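Local atomic coordinates of N-acetylcysteine deacetylase (Bacillus subtilis, PDB entry 1YSJ), a protein that probably catalyses the hydrolysis of N-acetyl-L-cysteine to cysteine and acetate, using two divalent metal cations per subunit, in the breakdown of S-(2-succino)cysteine. Residues A[258-263]-A[269-274]; A[208-213]-A[231-236]. The protein carries 1 engineered substitution. All blocks are in the same frame, centred on the assembly; numbering follows the deposited sequence. Where two conformers were deposited one is given.

Interaction 1: residues A[258-263]-A[269-274]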
loop_
_atom_site.group_PDB
_atom_site.type_symbol
_atom_site.label_atom_id
_atom_site.label_comp_id
_atom_site.label_asym_id
_atom_site.label_seq_id
_atom_site.Cartn_x
_atom_site.Cartn_y
_atom_site.Cartn_z
ATOM N N VAL A 258 -4.186 -3.072 -0.465
ATOM C CA VAL A 258 -2.877 -3.676 -0.708
ATOM C C VAL A 258 -1.797 -2.633 -0.423
ATOM O O VAL A 258 -1.784 -1.557 -1.031
ATOM C CB VAL A 258 -2.717 -4.194 -2.164
ATOM C CG1 VAL A 258 -1.369 -4.896 -2.346
ATOM C CG2 VAL A 258 -3.848 -5.136 -2.548
ATOM N N GLN A 259 -0.881 -2.952 0.492
ATOM C CA GLN A 259 0.198 -2.025 0.857
ATOM C C GLN A 259 1.563 -2.715 0.991
ATOM O O GLN A 259 1.762 -3.551 1.877
ATOM C CB GLN A 259 -0.146 -1.262 2.145
ATOM C CG GLN A 259 -1.570 -0.680 2.211
ATOM C CD GLN A 259 -1.723 0.701 1.577
ATOM O OE1 GLN A 259 -2.698 1.407 1.844
ATOM N NE2 GLN A 259 -0.760 1.096 0.748
ATOM N N ALA A 260 2.496 -2.353 0.107
ATOM C CA ALA A 260 3.861 -2.881 0.123
ATOM C C ALA A 260 4.865 -1.773 -0.188
ATOM O O ALA A 260 4.771 -1.122 -1.227
ATOM C CB ALA A 260 4.007 -4.022 -0.856
ATOM N N GLY A 261 5.802 -1.553 0.733
ATOM C CA GLY A 261 6.922 -0.634 0.512
ATOM C C GLY A 261 6.657 0.833 0.799
ATOM O O GLY A 261 5.549 1.217 1.181
ATOM N N THR A 262 7.692 1.652 0.612
ATOM C CA THR A 262 7.635 3.091 0.891
ATOM C C THR A 262 8.391 3.921 -0.152
ATOM O O THR A 262 8.044 5.081 -0.395
ATOM C CB THR A 262 8.214 3.436 2.290
ATOM O OG1 THR A 262 9.519 2.857 2.427
ATOM C CG2 THR A 262 7.314 2.926 3.410
ATOM N N SER A 263 9.424 3.329 -0.755
ATOM C CA SER A 263 10.293 4.046 -1.695
ATOM C C SER A 263 10.610 3.242 -2.960
ATOM O O SER A 263 10.609 2.008 -2.946
ATOM C CB SER A 263 11.590 4.482 -1.006
ATOM O OG SER A 263 12.419 3.366 -0.726
ATOM N N ASP A 269 10.430 -5.580 2.578
ATOM C CA ASP A 269 10.485 -6.852 3.292
ATOM C C ASP A 269 9.116 -7.532 3.302
ATOM O O ASP A 269 9.023 -8.758 3.220
ATOM C CB ASP A 269 10.985 -6.646 4.727
ATOM C CG ASP A 269 12.490 -6.386 4.803
ATOM O OD1 ASP A 269 13.083 -6.664 5.870
ATOM O OD2 ASP A 269 13.086 -5.907 3.811
ATOM N N GLN A 270 8.062 -6.722 3.384
ATOM C CA GLN A 270 6.696 -7.225 3.514
ATOM C C GLN A 270 5.759 -6.749 2.412
ATOM O O GLN A 270 5.999 -5.732 1.759
ATOM C CB GLN A 270 6.100 -6.810 4.862
ATOM C CG GLN A 270 6.624 -7.574 6.061
ATOM C CD GLN A 270 5.844 -7.271 7.329
ATOM O OE1 GLN A 270 4.735 -6.735 7.281
ATOM N NE2 GLN A 270 6.422 -7.617 8.474
ATOM N N ALA A 271 4.685 -7.509 2.223
ATOM C CA ALA A 271 3.525 -7.069 1.467
ATOM C C ALA A 271 2.277 -7.489 2.242
ATOM O O ALA A 271 2.150 -8.647 2.644
ATOM C CB ALA A 271 3.528 -7.675 0.074
ATOM N N GLU A 272 1.372 -6.543 2.475
ATOM C CA GLU A 272 0.114 -6.858 3.150
ATOM C C GLU A 272 -1.108 -6.562 2.291
ATOM O O GLU A 272 -1.100 -5.652 1.461
ATOM C CB GLU A 272 0.010 -6.175 4.526
ATOM C CG GLU A 272 -0.095 -4.649 4.505
ATOM C CD GLU A 272 -0.270 -4.038 5.894
ATOM O OE1 GLU A 272 -0.153 -4.770 6.901
ATOM O OE2 GLU A 272 -0.527 -2.817 5.977
HETATM N N MSE A 273 -2.149 -7.365 2.487
HETATM C CA MSE A 273 -3.433 -7.136 1.841
HETATM C C MSE A 273 -4.586 -7.494 2.771
HETATM O O MSE A 273 -4.449 -8.356 3.645
HETATM C CB MSE A 273 -3.535 -7.903 0.517
HETATM C CG MSE A 273 -3.595 -9.419 0.639
HETATM SE SE MSE A 273 -3.429 -10.294 -1.101
HETATM C CE MSE A 273 -1.538 -10.042 -1.372
ATOM N N GLU A 274 -5.709 -6.810 2.597
ATOM C CA GLU A 274 -6.915 -7.136 3.345
ATOM C C GLU A 274 -8.166 -6.948 2.503
ATOM O O GLU A 274 -8.126 -6.317 1.446
ATOM C CB GLU A 274 -6.986 -6.375 4.685
ATOM C CG GLU A 274 -7.249 -4.874 4.608
ATOM C CD GLU A 274 -7.477 -4.239 5.982
ATOM O OE1 GLU A 274 -7.120 -3.053 6.158
ATOM O OE2 GLU A 274 -8.018 -4.918 6.888
#
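A beta hairpin at the dimer interface joins Gln-259 to Glu-272 and Val-258 to Met-273; its strands, 252-260 and 270-278, belong to the four-stranded antiparallel sheet of the dimerisation domain of this M20 peptidase. Gln-259 and Glu-272 form the hydrogen-bonded pair. The bond from Gln-259 N to Glu-272 O measures 2.9 Å and is nearly straight, with an N-H...O angle of 169°. The return bond, Glu-272 N to Gln-259 O, is 3.1 Å long, its donor lying above the carbonyl plane. Beside this pair the CA of Val-258 makes a C-H...O contact with Glu-272 O at 3.4 Å, so one carbonyl receives both an amide and a CA hydrogen.

The side chains alternate between the two faces, as in any regular strand. With Val-258 CG1 anti to its amide nitrogen (chi1 -176°), the other branch, CG2, lies alongside Met-273 CB at 4.1 Å; both side chains point the same way. Met-273, a selenomethionine, carries its far end off toward helix 226-237, where it touches Ala-230 and Ile-233. Ala-260 and Ala-271 extend this apolar face, their CB atoms 3.8 Å apart.

On the face of Gln-259 and Glu-272, the acid stretches out beyond CG, and its OE2 forms a salt bridge with Arg-257. Val-258, Gln-259 and Ala-260 also pair with an antiparallel strand of the second subunit, so the sheet continues across the interface. Glu-272 CG, set between its backbone N and carbonyl carbon (chi1 67°), lies 3.4 Å from Gln-259 O.

Interaction 2: residues A[208-213]-A[231-236]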
loop_
_atom_site.group_PDB
_atom_site.type_symbol
_atom_site.label_atom_id
_atom_site.label_comp_id
_atom_site.label_asym_id
_atom_site.label_seq_id
_atom_site.Cartn_x
_atom_site.Cartn_y
_atom_site.Cartn_z
ATOM N N ILE A 208 -3.825 -10.724 4.930
ATOM C CA ILE A 208 -2.667 -11.552 4.587
ATOM C C ILE A 208 -1.384 -10.731 4.568
ATOM O O ILE A 208 -1.300 -9.718 3.873
ATOM C CB ILE A 208 -2.829 -12.287 3.232
ATOM C CG1 ILE A 208 -4.178 -13.003 3.164
ATOM C CG2 ILE A 208 -1.689 -13.283 3.032
ATOM C CD1 ILE A 208 -4.477 -13.641 1.831
ATOM N N VAL A 209 -0.401 -11.176 5.347
ATOM C CA VAL A 209 0.936 -10.581 5.363
ATOM C C VAL A 209 1.920 -11.544 4.695
ATOM O O VAL A 209 2.013 -12.714 5.082
ATOM C CB VAL A 209 1.406 -10.251 6.814
ATOM C CG1 VAL A 209 2.826 -9.689 6.816
ATOM C CG2 VAL A 209 0.449 -9.269 7.491
ATOM N N ILE A 210 2.635 -11.042 3.688
ATOM C CA ILE A 210 3.647 -11.813 2.957
ATOM C C ILE A 210 5.051 -11.290 3.255
ATOM O O ILE A 210 5.399 -10.172 2.863
ATOM C CB ILE A 210 3.430 -11.754 1.411
ATOM C CG1 ILE A 210 1.983 -12.092 1.024
ATOM C CG2 ILE A 210 4.449 -12.644 0.680
ATOM C CD1 ILE A 210 1.564 -13.526 1.320
ATOM N N LYS A 211 5.855 -12.104 3.934
ATOM C CA LYS A 211 7.233 -11.730 4.259
ATOM C C LYS A 211 8.230 -12.865 4.002
ATOM O O LYS A 211 7.835 -14.019 3.837
ATOM C CB LYS A 211 7.333 -11.216 5.702
ATOM C CG LYS A 211 7.024 -12.240 6.789
ATOM C CD LYS A 211 6.901 -11.559 8.150
ATOM C CE LYS A 211 7.090 -12.540 9.298
ATOM N NZ LYS A 211 6.767 -11.932 10.624
ATOM N N GLY A 212 9.517 -12.530 3.973
ATOM C CA GLY A 212 10.577 -13.517 3.767
ATOM C C GLY A 212 10.854 -14.402 4.971
ATOM O O GLY A 212 10.022 -14.527 5.876
ATOM N N LYS A 213 12.032 -15.022 4.974
ATOM C CA LYS A 213 12.441 -15.924 6.051
ATOM C C LYS A 213 13.840 -15.576 6.552
ATOM O O LYS A 213 14.004 -15.056 7.656
ATOM C CB LYS A 213 12.399 -17.384 5.583
ATOM C CG LYS A 213 11.009 -17.891 5.198
ATOM C CD LYS A 213 11.077 -19.273 4.568
ATOM C CE LYS A 213 9.712 -19.713 4.059
ATOM N NZ LYS A 213 9.758 -21.078 3.467
ATOM N N GLY A 231 1.288 -10.383 -5.905
ATOM C CA GLY A 231 0.617 -10.243 -7.203
ATOM C C GLY A 231 -0.121 -11.486 -7.670
ATOM O O GLY A 231 -1.216 -11.394 -8.230
ATOM N N GLN A 232 0.483 -12.648 -7.442
ATOM C CA GLN A 232 -0.091 -13.933 -7.847
ATOM C C GLN A 232 -1.241 -14.330 -6.926
ATOM O O GLN A 232 -2.219 -14.939 -7.369
ATOM C CB GLN A 232 0.975 -15.032 -7.824
ATOM C CG GLN A 232 2.148 -14.821 -8.762
ATOM C CD GLN A 232 2.081 -15.697 -9.990
ATOM O OE1 GLN A 232 1.118 -15.647 -10.753
ATOM N NE2 GLN A 232 3.110 -16.506 -10.192
ATOM N N ILE A 233 -1.105 -13.987 -5.647
ATOM C CA ILE A 233 -2.123 -14.275 -4.638
ATOM C C ILE A 233 -3.389 -13.455 -4.887
ATOM O O ILE A 233 -4.495 -13.948 -4.691
ATOM C CB ILE A 233 -1.573 -14.062 -3.202
ATOM C CG1 ILE A 233 -0.531 -15.137 -2.880
ATOM C CG2 ILE A 233 -2.698 -14.106 -2.167
ATOM C CD1 ILE A 233 0.376 -14.814 -1.716
ATOM N N ILE A 234 -3.219 -12.214 -5.338
ATOM C CA ILE A 234 -4.344 -11.381 -5.770
ATOM C C ILE A 234 -5.116 -12.069 -6.902
ATOM O O ILE A 234 -6.345 -12.162 -6.862
ATOM C CB ILE A 234 -3.872 -9.971 -6.223
ATOM C CG1 ILE A 234 -3.392 -9.151 -5.021
ATOM C CG2 ILE A 234 -4.990 -9.228 -6.975
ATOM C CD1 ILE A 234 -2.532 -7.956 -5.396
ATOM N N SER A 235 -4.384 -12.560 -7.899
ATOM C CA SER A 235 -4.982 -13.221 -9.053
ATOM C C SER A 235 -5.551 -14.586 -8.674
ATOM O O SER A 235 -6.520 -15.050 -9.277
ATOM C CB SER A 235 -3.950 -13.371 -10.171
ATOM O OG SER A 235 -3.302 -12.135 -10.432
ATOM N N GLY A 236 -4.941 -15.218 -7.673
ATOM C CA GLY A 236 -5.391 -16.514 -7.176
ATOM C C GLY A 236 -6.660 -16.422 -6.347
ATOM O O GLY A 236 -7.558 -17.253 -6.486
#
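Ile-233 of helix 226-237 meets Ile-208 and Ile-210 of strand 197-211 in helix-on-sheet packing, within the alpha/beta dimerisation domain of the M20 fold. The helix segment 231-236 begins at Gly-231, whose carbonyl oxygen accepts a hydrogen bond from Ser-235 OG, one turn on, at 3.1 Å. The next residue, Gln-232, has its NE2 hydrogen-bonded to the OH of Tyr-303, just after helix 282-302, while its side chain also packs on Ser-235 of the second subunit.

Ile-233 carries the contact with the strand, and it does so with two different branches. Its CG1 stands anti to the carbonyl carbon (chi1 -69°), and the chain then runs out extended, sending CD1 toward the sheet. There it meets Ile-210 CD1 tip to tip at 3.5 Å, a close approach for two methyl groups. The same methyl lies 4.2 Å from Ile-210 CG1. The other branch, CG2, takes the looser contact, 4.4 Å from Ile-208 CD1. Since Ile-208 and Ile-210 are two apart along the strand, both project from the same face, and one helix residue can address the pair.

Ile-234 and Ser-235 turn to the second subunit, packing on its Gly-231 and Gln-232 respectively, so the helix serves its own sheet and the dimer contact at once. Around the isoleucines, Ile-299 of helix 282-302 also packs on Ile-233, and Phe-309 of strand 306-320 on Ile-208. Gly-236 continues the helix, its amide nitrogen donating to Gln-232 O at 2.8 Å.

Interactions 1 and 2 lie in series along the chain, 208-213 with 231-236 closing before 258-263 with 269-274 opens, and their centres are about 10 Å apart. They share one antiparallel sheet, in which strands 197-211 and 270-278 are neighbours. Backbone hydrogen bonds probably join them directly, from Ile-210 N to Ala-271 O at 2.7 Å and from Ile-208 N to Met-273 O at 2.8 Å. Interaction 1 ties strand 270-278 to 252-260, one of the sheet's two edge strands within this chain; interaction 2 covers one face with a helix. Well away from the dinuclear nickel site, both lie where the chain meets the second subunit, through strand 252-260 and helix 226-237 respectively.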